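Local coordinates for carboxylic ester hydrolase (Aspergillus niger, PDB 7K4O), which probably hydrolyses ester bonds of tannins and related phenolic esters, as a serine esterase of the tannase family, at residues A[61-66]-A[71-76]; A[118-123]-A[156-161]. All coordinates share one frame; numbering follows the deposited sequence. Where two conformers were deposited one is given.

Contact 1. Residues A[61-66]-A[71-76]; sequences TFAYSH and GDQVLL. With NAG (2-acetamido-2-deoxy-beta-D-glucopyranose), chain C.
Phe62 and Tyr64 pair through their backbones with Leu76 and Val74 in an antiparallel ladder. Each couple is a hydrogen-bonded pair with two bonds. Leu76 N gives to Phe62 O at 3.0 Å, and Val74 N gives to Tyr64 O at 2.8 Å. The return bonds run from Phe62 N to Leu76 O and from Tyr64 N to Val74 O. Ala63 and Leu75 form the non-hydrogen-bonded pair between them, where Ala63 CA lies 3.1 Å from Val74 O in a CA-H...O contact.

At the turn end one carboxylate oxygen takes two donors. Asp72 OD2 accepts from His66 ND1 at 2.7 Å, on its syn side. It also accepts from His66 N at 2.8 Å, on its anti side. Both donors are tilted out of the carboxylate plane, toward the same face. The oxygen lies in the imidazole plane, although ring and carboxylate planes are 62° apart. The grip on both N and ND1 should restrict rotation of the imidazole.

Apolar contacts fill the face carrying Phe62, Tyr64, Val74 and Leu76. Val74 CB sits over one face of the Tyr64 ring, a CH-pi contact at 3.6 Å from its centroid. Val74 CG1, anti to the backbone N (chi1 -177°), reaches Tyr64 CZ at 3.4 Å. Leu76 CG meets the edge of the same ring, while Leu76 CD1 touches Phe62 CZ. Ile161 of helix 144-169 packs against both aromatic rings. On the other face, Ala63 CB meets Leu75 CD2.

Thr61 CG2 approaches C5 of a glycan sugar at 3.8 Å. This is a beta hairpin, strands 50-66 and 74-81, near one edge of the large mixed sheet.

Contact 2. Residues A[118-123]-A[156-161]; sequences GMTDGG and RELSLI
Leu158 packs against the backbone of Met119 in a buried, apolar contact between a helix and a sheet. The helix is 144-169 and the strand is 115-120, which lies between strands 74-81 and 89-93 in the large mixed sheet. The short strand and helix axes come within 8.6 Å, and their directions are 143° apart.

One side chain carries the contact. Leu158 has CG anti to its backbone N (chi1 167°), and its two methyls reach the strand. Leu158 CD2 lies 3.7 Å from Met119 CA and 4.0 Å from Thr120 N. Leu158 CD2 is also 3.9 Å from Gly118 O. Leu158 CD1 is 4.0 Å from Met119 O. The methyls therefore rest on main chain more than on side chains. The side chain of Met119 leaves on the far side of the strand and packs on Leu107. Thr120 points toward the helix, but its CG2 stays 4.4 Å from Leu158 CD2.

Trp90 of strand 89-93 also packs on Leu158, while Ala154 of the same helix touches Thr120.

Beyond the strand, the chain turns with side-chain help. Thr120 OG1 accepts from Gly122 N at 2.8 Å, with an N-H...O angle of 163°, making an ST turn. Asp121 OD1 accepts from Gly123 N at 2.8 Å, from above the carboxylate plane, making an Asx turn. Asp121 OD2 accepts from Gly126 N.

Across the helix-strand interface the chemistry is van der Waals packing of the Leu158 methyls on the strand backbone. Such packing is non-directional. The polar ties of this helix to the neighbouring hairpin are made elsewhere, by Glu157.

Contacts 1 and 2 adjoin, with centres 9 Å apart. Strands 74-81 and 115-120 are neighbours in the sheet. Helix 144-169, which supplies one side of contact 2, also packs on contact 1. Glu157, in segment 156-161, joins them by polar bonds to segment 61-66. Its OE1 is 2.6 Å from Tyr64 OH, and its OE2 is 2.7 Å from His66 NE2; both are probable hydrogen bonds. Leu76 CD2 also packs on Thr120 OG1 at 3.6 Å. Asp121 OD1, held in the turn of contact 2, accepts a bond from Leu75 N. Neither contact includes a residue of the gallic acid (3,4,5-trihydroxybenzoic acid) pocket, which contains Ser186 and His465.

Contact 1. Residues A[61-66]-A[71-76]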
loop_
_atom_site.group_PDB
_atom_site.type_symbol
_atom_site.label_atom_id
_atom_site.label_comp_id
_atom_site.label_asym_id
_atom_site.label_seq_id
_atom_site.Cartn_x
_atom_site.Cartn_y
_atom_site.Cartn_z
ATOM N N THR A 61 -14.921 -21.842 -1.323
ATOM C CA THR A 61 -14.705 -21.382 0.078
ATOM C C THR A 61 -14.653 -22.568 1.008
ATOM O O THR A 61 -15.234 -23.626 0.755
ATOM C CB THR A 61 -15.698 -20.335 0.612
ATOM O OG1 THR A 61 -16.920 -20.986 0.990
ATOM C CG2 THR A 61 -15.902 -19.188 -0.332
ATOM N N PHE A 62 -13.989 -22.396 2.144
ATOM C CA PHE A 62 -14.015 -23.357 3.242
ATOM C C PHE A 62 -13.456 -22.690 4.506
ATOM O O PHE A 62 -12.916 -21.583 4.429
ATOM C CB PHE A 62 -13.244 -24.632 2.933
ATOM C CG PHE A 62 -11.798 -24.424 2.579
ATOM C CD1 PHE A 62 -11.445 -24.178 1.265
ATOM C CD2 PHE A 62 -10.812 -24.436 3.540
ATOM C CE1 PHE A 62 -10.119 -23.956 0.923
ATOM C CE2 PHE A 62 -9.470 -24.272 3.198
ATOM C CZ PHE A 62 -9.135 -23.982 1.898
ATOM N N ALA A 63 -13.693 -23.360 5.624
ATOM C CA ALA A 63 -13.351 -22.852 6.962
ATOM C C ALA A 63 -12.270 -23.720 7.577
ATOM O O ALA A 63 -12.170 -24.935 7.338
ATOM C CB ALA A 63 -14.590 -22.843 7.844
ATOM N N TYR A 64 -11.484 -23.103 8.457
ATOM C CA TYR A 64 -10.576 -23.829 9.355
ATOM C C TYR A 64 -10.589 -23.144 10.726
ATOM O O TYR A 64 -11.138 -22.062 10.861
ATOM C CB TYR A 64 -9.177 -23.961 8.770
ATOM C CG TYR A 64 -8.354 -22.705 8.674
ATOM C CD1 TYR A 64 -7.554 -22.288 9.725
ATOM C CD2 TYR A 64 -8.322 -21.956 7.523
ATOM C CE1 TYR A 64 -6.736 -21.175 9.610
ATOM C CE2 TYR A 64 -7.534 -20.827 7.393
ATOM C CZ TYR A 64 -6.721 -20.431 8.431
ATOM O OH TYR A 64 -5.920 -19.332 8.288
ATOM N N SER A 65 -9.972 -23.791 11.697
ATOM C CA SER A 65 -9.897 -23.227 13.056
ATOM C C SER A 65 -8.539 -23.507 13.684
ATOM O O SER A 65 -7.859 -24.463 13.294
ATOM C CB SER A 65 -11.012 -23.736 13.902
ATOM O OG SER A 65 -10.971 -25.135 14.042
ATOM N N HIS A 66 -8.162 -22.658 14.649
ATOM C CA HIS A 66 -6.950 -22.832 15.452
ATOM C C HIS A 66 -7.315 -23.676 16.664
ATOM O O HIS A 66 -8.174 -23.240 17.452
ATOM C CB HIS A 66 -6.380 -21.498 15.900
ATOM C CG HIS A 66 -5.871 -20.665 14.780
ATOM N ND1 HIS A 66 -6.687 -19.858 14.059
ATOM C CD2 HIS A 66 -4.635 -20.523 14.260
ATOM C CE1 HIS A 66 -5.946 -19.236 13.108
ATOM N NE2 HIS A 66 -4.698 -19.656 13.207
ATOM N N GLY A 71 -14.315 -20.847 19.826
ATOM C CA GLY A 71 -15.105 -20.014 18.912
ATOM C C GLY A 71 -14.345 -19.628 17.635
ATOM O O GLY A 71 -14.939 -18.899 16.775
ATOM N N ASP A 72 -13.096 -20.049 17.493
ATOM C CA ASP A 72 -12.271 -19.582 16.353
ATOM C C ASP A 72 -12.817 -20.155 15.025
ATOM O O ASP A 72 -13.157 -21.369 14.962
ATOM C CB ASP A 72 -10.832 -20.005 16.558
ATOM C CG ASP A 72 -9.866 -19.326 15.616
ATOM O OD1 ASP A 72 -9.750 -18.087 15.672
ATOM O OD2 ASP A 72 -9.269 -20.074 14.785
ATOM N N GLN A 73 -12.815 -19.335 13.982
ATOM C CA GLN A 73 -13.097 -19.782 12.606
ATOM C C GLN A 73 -12.474 -18.792 11.617
ATOM O O GLN A 73 -12.662 -17.556 11.731
ATOM C CB GLN A 73 -14.599 -19.881 12.351
ATOM C CG GLN A 73 -14.906 -20.528 11.007
ATOM C CD GLN A 73 -16.378 -20.813 10.817
ATOM O OE1 GLN A 73 -16.808 -21.956 10.944
ATOM N NE2 GLN A 73 -17.150 -19.788 10.525
ATOM N N VAL A 74 -11.771 -19.334 10.640
ATOM C CA VAL A 74 -11.167 -18.571 9.543
ATOM C C VAL A 74 -11.812 -19.080 8.239
ATOM O O VAL A 74 -11.974 -20.292 8.079
ATOM C CB VAL A 74 -9.648 -18.761 9.520
ATOM C CG1 VAL A 74 -9.036 -17.902 8.437
ATOM C CG2 VAL A 74 -8.997 -18.464 10.882
ATOM N N LEU A 75 -12.186 -18.182 7.368
ATOM C CA LEU A 75 -12.697 -18.526 6.026
ATOM C C LEU A 75 -11.608 -18.163 4.997
ATOM O O LEU A 75 -11.065 -17.067 4.991
ATOM C CB LEU A 75 -13.970 -17.750 5.710
ATOM C CG LEU A 75 -15.078 -17.954 6.722
ATOM C CD1 LEU A 75 -16.268 -17.101 6.394
ATOM C CD2 LEU A 75 -15.467 -19.409 6.825
ATOM N N LEU A 76 -11.433 -19.054 4.030
ATOM C CA LEU A 76 -10.641 -18.763 2.835
ATOM C C LEU A 76 -11.553 -18.798 1.613
ATOM O O LEU A 76 -12.519 -19.584 1.571
ATOM C CB LEU A 76 -9.526 -19.800 2.678
ATOM C CG LEU A 76 -8.527 -19.920 3.821
ATOM C CD1 LEU A 76 -7.437 -20.895 3.440
ATOM C CD2 LEU A 76 -7.928 -18.569 4.195
HETATM C C1 NAG C . -18.133 -17.438 -3.787
HETATM C C2 NAG C . -19.059 -16.267 -4.088
HETATM C C3 NAG C . -19.504 -15.682 -2.743
HETATM C C4 NAG C . -20.095 -16.716 -1.899
HETATM C C5 NAG C . -19.150 -17.907 -1.733
HETATM C C6 NAG C . -19.688 -19.056 -0.950
HETATM C C7 NAG C . -18.613 -15.204 -6.242
HETATM C C8 NAG C . -17.957 -14.099 -6.895
HETATM N N2 NAG C . -18.431 -15.257 -4.877
HETATM O O3 NAG C . -20.396 -14.616 -3.014
HETATM O O4 NAG C . -20.235 -16.159 -0.593
HETATM O O5 NAG C . -18.779 -18.394 -3.023
HETATM O O6 NAG C . -20.975 -19.518 -1.373
HETATM O O7 NAG C . -19.246 -16.060 -6.837
#

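Contact 2. Residues A[118-123]-A[156-161]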
loop_
_atom_site.group_PDB
_atom_site.type_symbol
_atom_site.label_atom_id
_atom_site.label_comp_id
_atom_site.label_asym_id
_atom_site.label_seq_id
_atom_site.Cartn_x
_atom_site.Cartn_y
_atom_site.Cartn_z
ATOM N N GLY A 118 -6.086 -16.540 -4.016
ATOM C CA GLY A 118 -6.697 -16.674 -2.689
ATOM C C GLY A 118 -6.774 -15.404 -1.875
ATOM O O GLY A 118 -5.965 -14.476 -2.022
ATOM N N MET A 119 -7.753 -15.411 -0.973
ATOM C CA MET A 119 -7.862 -14.388 0.079
ATOM C C MET A 119 -8.380 -15.028 1.359
ATOM O O MET A 119 -8.948 -16.133 1.347
ATOM C CB MET A 119 -8.793 -13.263 -0.373
ATOM C CG MET A 119 -10.238 -13.683 -0.469
ATOM S SD MET A 119 -11.147 -12.232 -1.200
ATOM C CE MET A 119 -12.795 -12.866 -1.064
ATOM N N THR A 120 -8.208 -14.304 2.455
ATOM C CA THR A 120 -8.645 -14.763 3.778
ATOM C C THR A 120 -9.587 -13.730 4.409
ATOM O O THR A 120 -9.524 -12.531 4.105
ATOM C CB THR A 120 -7.424 -14.984 4.687
ATOM O OG1 THR A 120 -7.841 -15.428 5.980
ATOM C CG2 THR A 120 -6.531 -13.784 4.822
ATOM N N ASP A 121 -10.391 -14.213 5.328
ATOM C CA ASP A 121 -11.156 -13.307 6.211
ATOM C C ASP A 121 -10.407 -13.046 7.514
ATOM O O ASP A 121 -10.943 -12.324 8.337
ATOM C CB ASP A 121 -12.572 -13.789 6.486
ATOM C CG ASP A 121 -12.761 -14.718 7.650
ATOM O OD1 ASP A 121 -11.794 -15.398 8.083
ATOM O OD2 ASP A 121 -13.947 -14.797 8.119
ATOM N N GLY A 122 -9.244 -13.668 7.728
ATOM C CA GLY A 122 -8.433 -13.339 8.909
ATOM C C GLY A 122 -8.951 -13.886 10.209
ATOM O O GLY A 122 -8.299 -13.619 11.267
ATOM N N GLY A 123 -10.046 -14.633 10.200
ATOM C CA GLY A 123 -10.744 -15.056 11.425
ATOM C C GLY A 123 -11.701 -13.999 11.951
ATOM O O GLY A 123 -12.173 -14.171 13.091
ATOM N N ARG A 156 0.310 -16.154 6.194
ATOM C CA ARG A 156 1.144 -17.375 6.244
ATOM C C ARG A 156 0.261 -18.612 6.051
ATOM O O ARG A 156 0.614 -19.512 5.243
ATOM C CB ARG A 156 1.904 -17.389 7.564
ATOM C CG ARG A 156 2.760 -18.610 7.785
ATOM C CD ARG A 156 3.692 -18.824 6.665
ATOM N NE ARG A 156 4.672 -19.850 7.072
ATOM C CZ ARG A 156 5.561 -20.371 6.221
ATOM N NH1 ARG A 156 5.664 -19.930 4.978
ATOM N NH2 ARG A 156 6.399 -21.285 6.649
ATOM N N GLU A 157 -0.852 -18.687 6.803
ATOM C CA GLU A 157 -1.777 -19.836 6.748
ATOM C C GLU A 157 -2.411 -19.937 5.349
ATOM O O GLU A 157 -2.517 -21.059 4.820
ATOM C CB GLU A 157 -2.803 -19.696 7.855
ATOM C CG GLU A 157 -2.222 -19.909 9.247
ATOM C CD GLU A 157 -3.082 -19.484 10.435
ATOM O OE1 GLU A 157 -4.241 -19.036 10.223
ATOM O OE2 GLU A 157 -2.577 -19.629 11.580
ATOM N N LEU A 158 -2.864 -18.810 4.813
ATOM C CA LEU A 158 -3.472 -18.772 3.465
ATOM C C LEU A 158 -2.481 -19.356 2.449
ATOM O O LEU A 158 -2.890 -20.184 1.612
ATOM C CB LEU A 158 -3.910 -17.360 3.096
ATOM C CG LEU A 158 -4.285 -17.105 1.615
ATOM C CD1 LEU A 158 -5.391 -18.018 1.126
ATOM C CD2 LEU A 158 -4.587 -15.642 1.402
ATOM N N SER A 159 -1.242 -18.902 2.459
ATOM C CA SER A 159 -0.272 -19.419 1.464
ATOM C C SER A 159 -0.050 -20.905 1.684
ATOM O O SER A 159 -0.041 -21.682 0.674
ATOM C CB SER A 159 1.011 -18.656 1.509
ATOM O OG SER A 159 0.806 -17.334 1.067
ATOM N N LEU A 160 0.174 -21.354 2.919
ATOM C CA LEU A 160 0.472 -22.790 3.143
ATOM C C LEU A 160 -0.710 -23.629 2.674
ATOM O O LEU A 160 -0.507 -24.623 1.971
ATOM C CB LEU A 160 0.770 -23.034 4.609
ATOM C CG LEU A 160 2.117 -22.509 5.074
ATOM C CD1 LEU A 160 2.212 -22.517 6.602
ATOM C CD2 LEU A 160 3.229 -23.361 4.494
ATOM N N ILE A 161 -1.925 -23.272 3.079
ATOM C CA ILE A 161 -3.130 -24.080 2.737
ATOM C C ILE A 161 -3.428 -23.986 1.231
ATOM O O ILE A 161 -3.686 -25.047 0.593
ATOM C CB ILE A 161 -4.335 -23.651 3.571
ATOM C CG1 ILE A 161 -4.096 -23.967 5.026
ATOM C CG2 ILE A 161 -5.591 -24.291 3.028
ATOM C CD1 ILE A 161 -5.071 -23.252 5.956
#